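Local coordinates for protein DNA polymerase (Bacillus phage phi29, PDB 2PY5) that replicates viral DNA from a protein primer by strand displacement, with high processivity and fidelity, and proofreads with a 3'-5' exonuclease, at residues E14-K18 against I146-R152; R289-L294 against K317-I323; Y298-I302 against L335-Y340. The protein carries 2 engineered substitutions. All coordinates share one frame. Where two conformers were deposited one is given. Numbering follows the deposited sequence.

Interaction 1: residues E14-K18 against I146-R152. With nucleotides of chain A.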
loop_
_atom_site.group_PDB
_atom_site.type_symbol
_atom_site.label_atom_id
_atom_site.label_comp_id
_atom_site.label_asym_id
_atom_site.label_seq_id
_atom_site.Cartn_x
_atom_site.Cartn_y
_atom_site.Cartn_z
ATOM N N GLU F 14 -22.267 -6.817 9.345
ATOM C CA GLU F 14 -22.184 -5.956 10.525
ATOM C C GLU F 14 -22.080 -6.891 11.714
ATOM O O GLU F 14 -22.739 -7.937 11.758
ATOM C CB GLU F 14 -23.380 -5.023 10.661
ATOM C CG GLU F 14 -23.674 -4.169 9.437
ATOM C CD GLU F 14 -22.576 -3.157 9.092
ATOM O OE1 GLU F 14 -21.708 -2.842 9.938
ATOM O OE2 GLU F 14 -22.606 -2.655 7.948
ATOM N N THR F 15 -21.247 -6.518 12.687
ATOM C CA THR F 15 -20.876 -7.441 13.746
ATOM C C THR F 15 -20.961 -6.778 15.124
ATOM O O THR F 15 -20.859 -5.566 15.249
ATOM C CB THR F 15 -19.449 -7.976 13.514
ATOM O OG1 THR F 15 -18.534 -6.875 13.546
ATOM C CG2 THR F 15 -19.333 -8.678 12.154
ATOM N N THR F 16 -21.184 -7.585 16.157
ATOM C CA THR F 16 -21.179 -7.080 17.506
ATOM C C THR F 16 -19.750 -6.839 17.974
ATOM O O THR F 16 -18.802 -7.386 17.395
ATOM C CB THR F 16 -21.910 -8.027 18.456
ATOM O OG1 THR F 16 -21.226 -9.276 18.519
ATOM C CG2 THR F 16 -23.333 -8.251 17.986
ATOM N N THR F 17 -19.601 -6.034 19.024
ATOM C CA THR F 17 -18.301 -5.469 19.368
ATOM C C THR F 17 -17.879 -5.790 20.795
ATOM O O THR F 17 -17.063 -5.089 21.376
ATOM C CB THR F 17 -18.299 -3.952 19.105
ATOM O OG1 THR F 17 -19.158 -3.286 20.033
ATOM C CG2 THR F 17 -18.765 -3.670 17.665
ATOM N N LYS F 18 -18.418 -6.881 21.329
ATOM C CA LYS F 18 -18.097 -7.352 22.676
ATOM C C LYS F 18 -17.184 -8.567 22.578
ATOM O O LYS F 18 -17.525 -9.546 21.916
ATOM C CB LYS F 18 -19.369 -7.766 23.389
ATOM C CG LYS F 18 -20.420 -6.686 23.509
ATOM C CD LYS F 18 -21.732 -7.319 23.954
ATOM C CE LYS F 18 -22.786 -6.292 24.306
ATOM N NZ LYS F 18 -24.000 -6.945 24.892
ATOM N N ILE F 146 -22.936 3.361 10.702
ATOM C CA ILE F 146 -23.771 2.590 11.608
ATOM C C ILE F 146 -23.283 2.842 13.049
ATOM O O ILE F 146 -22.091 3.052 13.288
ATOM C CB ILE F 146 -23.758 1.075 11.220
ATOM C CG1 ILE F 146 -24.843 0.806 10.165
ATOM C CG2 ILE F 146 -23.984 0.179 12.435
ATOM C CD1 ILE F 146 -25.153 -0.654 9.933
ATOM N N ASP F 147 -24.212 2.874 13.997
ATOM C CA ASP F 147 -23.857 2.873 15.409
ATOM C C ASP F 147 -23.299 1.487 15.726
ATOM O O ASP F 147 -24.061 0.553 15.939
ATOM C CB ASP F 147 -25.104 3.168 16.254
ATOM C CG ASP F 147 -24.833 3.166 17.756
ATOM O OD1 ASP F 147 -23.703 2.855 18.185
ATOM O OD2 ASP F 147 -25.777 3.480 18.518
ATOM N N TYR F 148 -21.974 1.360 15.759
ATOM C CA TYR F 148 -21.327 0.042 15.863
ATOM C C TYR F 148 -21.623 -0.671 17.173
ATOM O O TYR F 148 -21.778 -1.892 17.202
ATOM C CB TYR F 148 -19.805 0.156 15.740
ATOM C CG TYR F 148 -19.313 0.876 14.510
ATOM C CD1 TYR F 148 -18.438 1.951 14.629
ATOM C CD2 TYR F 148 -19.729 0.499 13.238
ATOM C CE1 TYR F 148 -17.973 2.625 13.509
ATOM C CE2 TYR F 148 -19.266 1.177 12.098
ATOM C CZ TYR F 148 -18.392 2.241 12.258
ATOM O OH TYR F 148 -17.919 2.932 11.177
ATOM N N HIS F 149 -21.690 0.093 18.258
ATOM C CA HIS F 149 -21.681 -0.493 19.595
ATOM C C HIS F 149 -23.062 -0.610 20.229
ATOM O O HIS F 149 -23.165 -0.985 21.389
ATOM C CB HIS F 149 -20.722 0.298 20.480
ATOM C CG HIS F 149 -19.367 0.450 19.875
ATOM N ND1 HIS F 149 -18.533 -0.625 19.648
ATOM C CD2 HIS F 149 -18.722 1.537 19.390
ATOM C CE1 HIS F 149 -17.419 -0.199 19.079
ATOM N NE2 HIS F 149 -17.505 1.110 18.919
ATOM N N LYS F 150 -24.109 -0.303 19.458
ATOM C CA LYS F 150 -25.475 -0.460 19.939
ATOM C C LYS F 150 -25.717 -1.903 20.376
ATOM O O LYS F 150 -25.230 -2.859 19.743
ATOM C CB LYS F 150 -26.505 -0.056 18.873
ATOM C CG LYS F 150 -27.939 -0.432 19.244
ATOM C CD LYS F 150 -28.977 0.179 18.335
ATOM C CE LYS F 150 -30.364 -0.321 18.716
ATOM N NZ LYS F 150 -31.444 0.283 17.897
ATOM N N GLU F 151 -26.469 -2.045 21.466
ATOM C CA GLU F 151 -26.851 -3.346 21.993
ATOM C C GLU F 151 -27.755 -4.059 20.981
ATOM O O GLU F 151 -28.845 -3.554 20.656
ATOM C CB GLU F 151 -27.577 -3.156 23.327
ATOM C CG GLU F 151 -28.273 -4.396 23.892
ATOM C CD GLU F 151 -27.311 -5.492 24.305
ATOM O OE1 GLU F 151 -26.089 -5.227 24.402
ATOM O OE2 GLU F 151 -27.793 -6.623 24.554
ATOM N N ARG F 152 -27.289 -5.213 20.497
ATOM C CA ARG F 152 -28.001 -6.007 19.491
ATOM C C ARG F 152 -27.940 -7.497 19.833
ATOM O O ARG F 152 -26.969 -8.175 19.503
ATOM C CB ARG F 152 -27.402 -5.773 18.106
ATOM C CG ARG F 152 -27.602 -4.357 17.576
ATOM C CD ARG F 152 -27.008 -4.214 16.191
ATOM N NE ARG F 152 -27.127 -2.859 15.644
ATOM C CZ ARG F 152 -26.162 -1.938 15.639
ATOM N NH1 ARG F 152 -24.987 -2.183 16.203
ATOM N NH2 ARG F 152 -26.388 -0.748 15.088
ATOM P P DT A 7 -17.420 -1.695 8.417
ATOM O OP1 DT A 7 -18.629 -1.863 7.595
ATOM O OP2 DT A 7 -16.895 -0.342 8.690
ATOM O "O5'" DT A 7 -17.622 -2.360 9.856
ATOM C "C5'" DT A 7 -18.006 -3.720 9.995
ATOM C "C4'" DT A 7 -18.136 -4.021 11.477
ATOM O "O4'" DT A 7 -16.877 -3.764 12.128
ATOM C "C3'" DT A 7 -19.143 -3.166 12.249
ATOM O "O3'" DT A 7 -20.480 -3.679 12.175
ATOM C "C2'" DT A 7 -18.599 -3.299 13.664
ATOM C "C1'" DT A 7 -17.095 -3.326 13.456
ATOM N N1 DT A 7 -16.417 -1.995 13.660
ATOM C C2 DT A 7 -16.065 -1.656 14.942
ATOM O O2 DT A 7 -16.281 -2.370 15.905
ATOM N N3 DT A 7 -15.443 -0.446 15.070
ATOM C C4 DT A 7 -15.140 0.443 14.058
ATOM O O4 DT A 7 -14.574 1.516 14.292
ATOM C C5 DT A 7 -15.535 0.032 12.734
ATOM C C7 DT A 7 -15.250 0.921 11.561
ATOM C C6 DT A 7 -16.147 -1.155 12.586
HETATM O O HOH W 1 -22.102 -2.979 14.439
#

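Interaction 2: residues R289-L294 against K317-I323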
loop_
_atom_site.group_PDB
_atom_site.type_symbol
_atom_site.label_atom_id
_atom_site.label_comp_id
_atom_site.label_asym_id
_atom_site.label_seq_id
_atom_site.Cartn_x
_atom_site.Cartn_y
_atom_site.Cartn_z
ATOM N N ARG F 289 30.925 -4.129 3.347
ATOM C CA ARG F 289 30.934 -3.997 4.793
ATOM C C ARG F 289 31.748 -2.760 5.088
ATOM O O ARG F 289 32.789 -2.553 4.478
ATOM C CB ARG F 289 31.560 -5.215 5.458
ATOM C CG ARG F 289 30.665 -6.449 5.452
ATOM C CD ARG F 289 31.369 -7.674 5.953
ATOM N NE ARG F 289 31.621 -7.606 7.394
ATOM C CZ ARG F 289 30.728 -7.915 8.338
ATOM N NH1 ARG F 289 29.506 -8.323 8.026
ATOM N NH2 ARG F 289 31.067 -7.830 9.603
ATOM N N CYS F 290 31.280 -1.942 6.020
ATOM C CA CYS F 290 32.006 -0.726 6.356
ATOM C C CYS F 290 31.514 -0.130 7.657
ATOM O O CYS F 290 30.519 -0.570 8.226
ATOM C CB CYS F 290 31.876 0.316 5.239
ATOM S SG CYS F 290 30.213 0.963 5.033
ATOM N N GLU F 291 32.265 0.856 8.134
ATOM C CA GLU F 291 31.800 1.784 9.139
ATOM C C GLU F 291 31.683 3.134 8.461
ATOM O O GLU F 291 32.232 3.356 7.370
ATOM C CB GLU F 291 32.766 1.808 10.321
ATOM C CG GLU F 291 32.756 0.494 11.092
ATOM C CD GLU F 291 33.800 0.446 12.177
ATOM O OE1 GLU F 291 34.840 -0.218 11.982
ATOM O OE2 GLU F 291 33.581 1.071 13.219
ATOM N N PHE F 292 30.861 3.994 9.026
ATOM C CA PHE F 292 30.582 5.265 8.379
ATOM C C PHE F 292 30.302 6.394 9.354
ATOM O O PHE F 292 29.917 6.168 10.502
ATOM C CB PHE F 292 29.422 5.132 7.382
ATOM C CG PHE F 292 28.133 4.655 7.994
ATOM C CD1 PHE F 292 27.291 5.546 8.661
ATOM C CD2 PHE F 292 27.750 3.318 7.887
ATOM C CE1 PHE F 292 26.091 5.114 9.210
ATOM C CE2 PHE F 292 26.540 2.877 8.446
ATOM C CZ PHE F 292 25.717 3.777 9.097
ATOM N N GLU F 293 30.547 7.613 8.888
ATOM C CA GLU F 293 30.220 8.817 9.647
ATOM C C GLU F 293 29.714 9.870 8.668
ATOM O O GLU F 293 30.378 10.170 7.674
ATOM C CB GLU F 293 31.434 9.346 10.418
ATOM C CG GLU F 293 31.092 9.840 11.827
ATOM C CD GLU F 293 31.030 8.723 12.867
ATOM O OE1 GLU F 293 31.666 7.650 12.700
ATOM O OE2 GLU F 293 30.345 8.927 13.879
ATOM N N LEU F 294 28.528 10.408 8.938
ATOM C CA LEU F 294 27.911 11.397 8.049
ATOM C C LEU F 294 28.790 12.630 7.924
ATOM O O LEU F 294 29.308 13.121 8.934
ATOM C CB LEU F 294 26.554 11.795 8.610
ATOM C CG LEU F 294 25.706 12.770 7.803
ATOM C CD1 LEU F 294 25.277 12.118 6.484
ATOM C CD2 LEU F 294 24.513 13.201 8.632
ATOM N N LYS F 317 23.578 8.803 11.483
ATOM C CA LYS F 317 24.739 9.675 11.413
ATOM C C LYS F 317 26.021 8.851 11.482
ATOM O O LYS F 317 27.031 9.227 10.907
ATOM C CB LYS F 317 24.707 10.671 12.571
ATOM C CG LYS F 317 25.684 11.827 12.459
ATOM C CD LYS F 317 25.547 12.759 13.682
ATOM C CE LYS F 317 25.852 14.217 13.345
ATOM N NZ LYS F 317 25.449 15.167 14.435
ATOM N N SER F 318 25.964 7.728 12.202
ATOM C CA SER F 318 27.139 6.907 12.468
ATOM C C SER F 318 26.783 5.431 12.550
ATOM O O SER F 318 25.693 5.072 12.997
ATOM C CB SER F 318 27.740 7.326 13.804
ATOM O OG SER F 318 28.922 6.596 14.070
ATOM N N SER F 319 27.733 4.576 12.171
ATOM C CA SER F 319 27.607 3.146 12.375
ATOM C C SER F 319 27.832 2.761 13.844
ATOM O O SER F 319 27.473 1.669 14.266
ATOM C CB SER F 319 28.578 2.403 11.443
ATOM O OG SER F 319 29.888 2.934 11.546
ATOM N N GLY F 320 28.415 3.655 14.628
ATOM C CA GLY F 320 28.544 3.424 16.064
ATOM C C GLY F 320 29.266 2.131 16.412
ATOM O O GLY F 320 28.883 1.420 17.348
ATOM N N GLY F 321 30.311 1.821 15.653
ATOM C CA GLY F 321 31.172 0.684 15.956
ATOM C C GLY F 321 30.611 -0.669 15.572
ATOM O O GLY F 321 31.337 -1.666 15.618
ATOM N N GLU F 322 29.322 -0.716 15.215
ATOM C CA GLU F 322 28.717 -1.900 14.631
ATOM C C GLU F 322 29.032 -1.827 13.155
ATOM O O GLU F 322 28.781 -0.809 12.523
ATOM C CB GLU F 322 27.201 -1.883 14.841
ATOM C CG GLU F 322 26.515 -3.233 14.694
ATOM C CD GLU F 322 25.294 -3.359 15.605
ATOM O OE1 GLU F 322 25.361 -4.129 16.590
ATOM O OE2 GLU F 322 24.282 -2.674 15.347
ATOM N N ILE F 323 29.600 -2.894 12.613
ATOM C CA ILE F 323 29.916 -2.927 11.189
ATOM C C ILE F 323 28.612 -3.022 10.389
ATOM O O ILE F 323 27.768 -3.879 10.688
ATOM C CB ILE F 323 30.840 -4.101 10.842
ATOM C CG1 ILE F 323 32.174 -3.956 11.582
ATOM C CG2 ILE F 323 31.068 -4.188 9.321
ATOM C CD1 ILE F 323 33.042 -5.158 11.438
HETATM O O HOH W 2 31.595 2.751 13.559
#

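Interaction 3: residues Y298-I302 against L335-Y340. With EDO (1,2-ethanediol), chain J; EDO (1,2-ethanediol), chain X.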
loop_
_atom_site.group_PDB
_atom_site.type_symbol
_atom_site.label_atom_id
_atom_site.label_comp_id
_atom_site.label_asym_id
_atom_site.label_seq_id
_atom_site.Cartn_x
_atom_site.Cartn_y
_atom_site.Cartn_z
ATOM N N TYR F 298 25.483 17.305 5.105
ATOM C CA TYR F 298 24.825 16.304 4.280
ATOM C C TYR F 298 23.682 15.596 5.031
ATOM O O TYR F 298 23.737 15.377 6.260
ATOM C CB TYR F 298 25.842 15.277 3.799
ATOM C CG TYR F 298 26.586 15.656 2.525
ATOM C CD1 TYR F 298 27.862 16.220 2.569
ATOM C CD2 TYR F 298 26.019 15.433 1.288
ATOM C CE1 TYR F 298 28.542 16.547 1.368
ATOM C CE2 TYR F 298 26.687 15.755 0.097
ATOM C CZ TYR F 298 27.945 16.293 0.148
ATOM O OH TYR F 298 28.596 16.601 -1.044
ATOM N N ILE F 299 22.648 15.289 4.270
ATOM C CA ILE F 299 21.504 14.511 4.740
ATOM C C ILE F 299 21.907 13.045 4.847
ATOM O O ILE F 299 22.535 12.497 3.936
ATOM C CB ILE F 299 20.327 14.637 3.732
ATOM C CG1 ILE F 299 19.832 16.075 3.650
ATOM C CG2 ILE F 299 19.170 13.675 4.083
ATOM C CD1 ILE F 299 18.806 16.287 2.506
ATOM N N PRO F 300 21.523 12.369 5.945
ATOM C CA PRO F 300 21.804 10.949 6.029
ATOM C C PRO F 300 20.932 10.108 5.111
ATOM O O PRO F 300 19.760 10.430 4.889
ATOM C CB PRO F 300 21.493 10.626 7.497
ATOM C CG PRO F 300 20.389 11.558 7.818
ATOM C CD PRO F 300 20.776 12.844 7.129
ATOM N N THR F 301 21.520 9.047 4.579
ATOM C CA THR F 301 20.875 8.181 3.614
ATOM C C THR F 301 20.922 6.687 3.978
ATOM O O THR F 301 20.305 5.886 3.297
ATOM C CB THR F 301 21.484 8.393 2.206
ATOM O OG1 THR F 301 22.818 7.858 2.152
ATOM C CG2 THR F 301 21.524 9.893 1.839
ATOM N N ILE F 302 21.613 6.326 5.059
ATOM C CA ILE F 302 21.723 4.918 5.460
ATOM C C ILE F 302 20.735 4.621 6.577
ATOM O O ILE F 302 20.751 5.261 7.629
ATOM C CB ILE F 302 23.124 4.569 5.961
ATOM C CG1 ILE F 302 24.167 4.796 4.870
ATOM C CG2 ILE F 302 23.168 3.100 6.453
ATOM C CD1 ILE F 302 25.629 4.680 5.392
ATOM N N LEU F 335 25.333 7.591 -3.574
ATOM C CA LEU F 335 24.784 8.531 -2.590
ATOM C C LEU F 335 25.543 8.393 -1.262
ATOM O O LEU F 335 25.889 9.394 -0.630
ATOM C CB LEU F 335 23.295 8.270 -2.358
ATOM C CG LEU F 335 22.381 8.860 -3.427
ATOM C CD1 LEU F 335 20.984 8.236 -3.293
ATOM C CD2 LEU F 335 22.321 10.388 -3.319
ATOM N N MET F 336 25.760 7.159 -0.842
ATOM C CA MET F 336 26.399 6.901 0.456
ATOM C C MET F 336 27.822 7.443 0.448
ATOM O O MET F 336 28.265 8.087 1.409
ATOM C CB MET F 336 26.409 5.408 0.744
ATOM C CG MET F 336 26.883 5.079 2.151
ATOM S SD MET F 336 26.990 3.316 2.487
ATOM C CE MET F 336 28.305 2.776 1.416
ATOM N N LYS F 337 28.554 7.151 -0.629
ATOM C CA LYS F 337 29.947 7.585 -0.713
ATOM C C LYS F 337 30.060 9.102 -0.716
ATOM O O LYS F 337 31.033 9.650 -0.195
ATOM C CB LYS F 337 30.643 6.965 -1.946
ATOM C CG LYS F 337 30.772 5.470 -1.866
ATOM C CD LYS F 337 31.295 4.834 -3.154
ATOM C CE LYS F 337 32.783 4.758 -3.190
ATOM N NZ LYS F 337 33.239 3.823 -4.269
ATOM N N GLU F 338 29.072 9.801 -1.286
ATOM C CA GLU F 338 29.076 11.265 -1.269
ATOM C C GLU F 338 28.687 11.843 0.103
ATOM O O GLU F 338 29.254 12.822 0.548
ATOM C CB GLU F 338 28.151 11.856 -2.323
ATOM C CG GLU F 338 28.159 13.381 -2.272
ATOM C CD GLU F 338 27.377 14.073 -3.357
ATOM O OE1 GLU F 338 26.875 13.401 -4.273
ATOM O OE2 GLU F 338 27.277 15.319 -3.278
ATOM N N HIS F 339 27.701 11.226 0.748
ATOM C CA HIS F 339 27.158 11.794 1.967
ATOM C C HIS F 339 27.926 11.415 3.230
ATOM O O HIS F 339 27.770 12.079 4.257
ATOM C CB HIS F 339 25.679 11.392 2.120
ATOM C CG HIS F 339 24.759 12.130 1.202
ATOM N ND1 HIS F 339 23.655 12.823 1.648
ATOM C CD2 HIS F 339 24.795 12.297 -0.144
ATOM C CE1 HIS F 339 23.052 13.392 0.611
ATOM N NE2 HIS F 339 23.709 13.060 -0.488
ATOM N N TYR F 340 28.753 10.375 3.151
ATOM C CA TYR F 340 29.441 9.826 4.340
ATOM C C TYR F 340 30.928 9.673 4.126
ATOM O O TYR F 340 31.376 9.413 3.007
ATOM C CB TYR F 340 28.918 8.428 4.671
ATOM C CG TYR F 340 27.508 8.365 5.178
ATOM C CD1 TYR F 340 26.433 8.279 4.290
ATOM C CD2 TYR F 340 27.240 8.340 6.520
ATOM C CE1 TYR F 340 25.123 8.202 4.752
ATOM C CE2 TYR F 340 25.934 8.272 6.996
ATOM C CZ TYR F 340 24.897 8.176 6.105
ATOM O OH TYR F 340 23.599 8.113 6.569
HETATM C C1 EDO J . 24.929 16.536 9.849
HETATM O O1 EDO J . 25.222 16.863 8.482
HETATM C C2 EDO J . 26.218 16.423 10.655
HETATM O O2 EDO J . 26.846 15.143 10.475
HETATM C C1 EDO X . 23.849 16.319 -4.281
HETATM O O1 EDO X . 25.081 16.875 -3.804
HETATM C C2 EDO X . 23.244 17.212 -5.361
HETATM O O2 EDO X . 21.973 17.766 -4.962
HETATM O O HOH W 3 31.052 14.427 -0.720
#

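Interaction 1: residues E14-K18 against I146-R152
Y148 lays one face of its ring over the base of DT7 of chain A, with its OH 3.4 Å from the methyl carbon C7 of that nucleotide. T17 approaches the same base, its CG2 lying 3.3 Å from O2 of DT7 of chain A. At the sugar, O3' of DT7 of chain A donates to E14 OE1 (2.7 Å) and accepts from T15 N (3.0 Å, 162°). Water 1 joins this terminus to both segments, giving protons to T15 O and Y148 O (3.0 Å each) and lying 2.9 Å from O3' of DT7 of chain A. This is the proofreading site of the DnaQ-like exonuclease fold: E14, on strand 8-15, is essential for exonucleolysis, and T15 and Y148 stabilize the frayed primer end. E14 CD also packs on I146 CD1 at 3.7 Å. Farther from the nucleotide, T17 OG1 and H149 ND1 share a hydrogen bond of 2.8 Å, and K18 NZ forms a salt bridge with E151 OE1 (2.7 Å). The 146-152 loop makes a type I turn from D147 to K150, where R152 NH1 and NH2 both donate to D147 O (2.9 and 2.8 Å), while R152 NH2 also salt-bridges E162.

Interaction 2: residues R289-L294 against K317-I323
An antiparallel beta bridge joins the end of strand 283-294 to the loop leading into strand 324-329. E293 and S318 form a non-hydrogen-bonded pair, CA atoms 4.6 Å apart, flanked by L294 N to K317 O (2.7 Å, 162°) and S319 N to F292 O (3.2 Å, 162°). Side chains add to this bridge: S319 OG accepts from F292 N (2.9 Å), S318 OG donates to E293 OE2 (2.7 Å), and S319 CB lies over the F292 ring, 3.8 Å from its centroid. S318 OG also takes G320 N (3.0 Å), an ST turn leading into the type I' turn S319-E322, in which G320 and G321 both have positive phi. Water 2 ties this turn to the strand, 2.6 Å from each of E291 OE2, S319 OG and G321 N, while E291 OE1 is hydrogen-bonded to N344 ND2 on strand 340-356. Beyond it, I323 CG2 covers one face of the R289 guanidinium, which salt-bridges D325. Regular pairing resumes where C290 bonds A324, while strand 340-356 flanks strand 283-294 through backbone bonds such as E291 with Y343 and E293 with D341.

Interaction 3: residues Y298-I302 against L335-Y340
L335, on the last turns of helix 330-339, directs its CA-to-CB bond at the 298-302 loop, although its closest atom to T301 OG1 is the backbone C, at 4.4 Å. M336 follows with an apolar contact, its SD 3.5 Å from I302 CD1. At E338 the side chain stretches to the loop, and OE2 accepts a hydrogen bond from Y298 OH (2.9 Å); water 3 spans the same corner, donating to E338 O (2.7 Å) and Y298 OH (3.3 Å). H339 is held on three sides. T301 CG2 sits over one ring face, 4.0 Å from the centroid; the Y298 ring presents its edge to the opposite face in a T-shaped pair (centroids 4.7 Å apart, planes at 58°); and ND1 donates to I299 O at 2.6 Å and 157°. Helix 427-447 adds I442 and Q446 against this imidazole. Y340, the first residue beyond the helix, turns its ring under I302, whose CD1 stands 3.6 Å from the ring centroid. Its OH accepts both T301 N (3.0 Å) and I302 N (3.1 Å) and is hydrogen-bonded to L316 O as well. The loop, which has no regular helix or strand here, thus has its peptide groups I299 O, T301 N and I302 N bonded by two aromatic side chains, and the ND1 bond fixes a proton on that nitrogen of H339.

In the fold
Interactions 2 and 3 are adjoining parts of one unit, with centres about 12 Å apart. F292 CD1 meets Y340 CE2 at 3.5 Å, F292 CD2 meets I302 CD1 at 3.5 Å, and L294 CD1 approaches H339 O at 3.3 Å, so the end of strand 283-294 and the end of helix 330-339 share a core. Their segments alternate along the chain, inside the region for initiation and polymerization. Nearest atoms to the bound DNA are about 15 Å away for interaction 2 and 12 Å for interaction 3, whose L335 side chain is about 5 Å from that of R438, probably a template-primer binder. Interaction 1 grips the DNA 3' end directly; its centre lies about 53 and 52 Å from theirs.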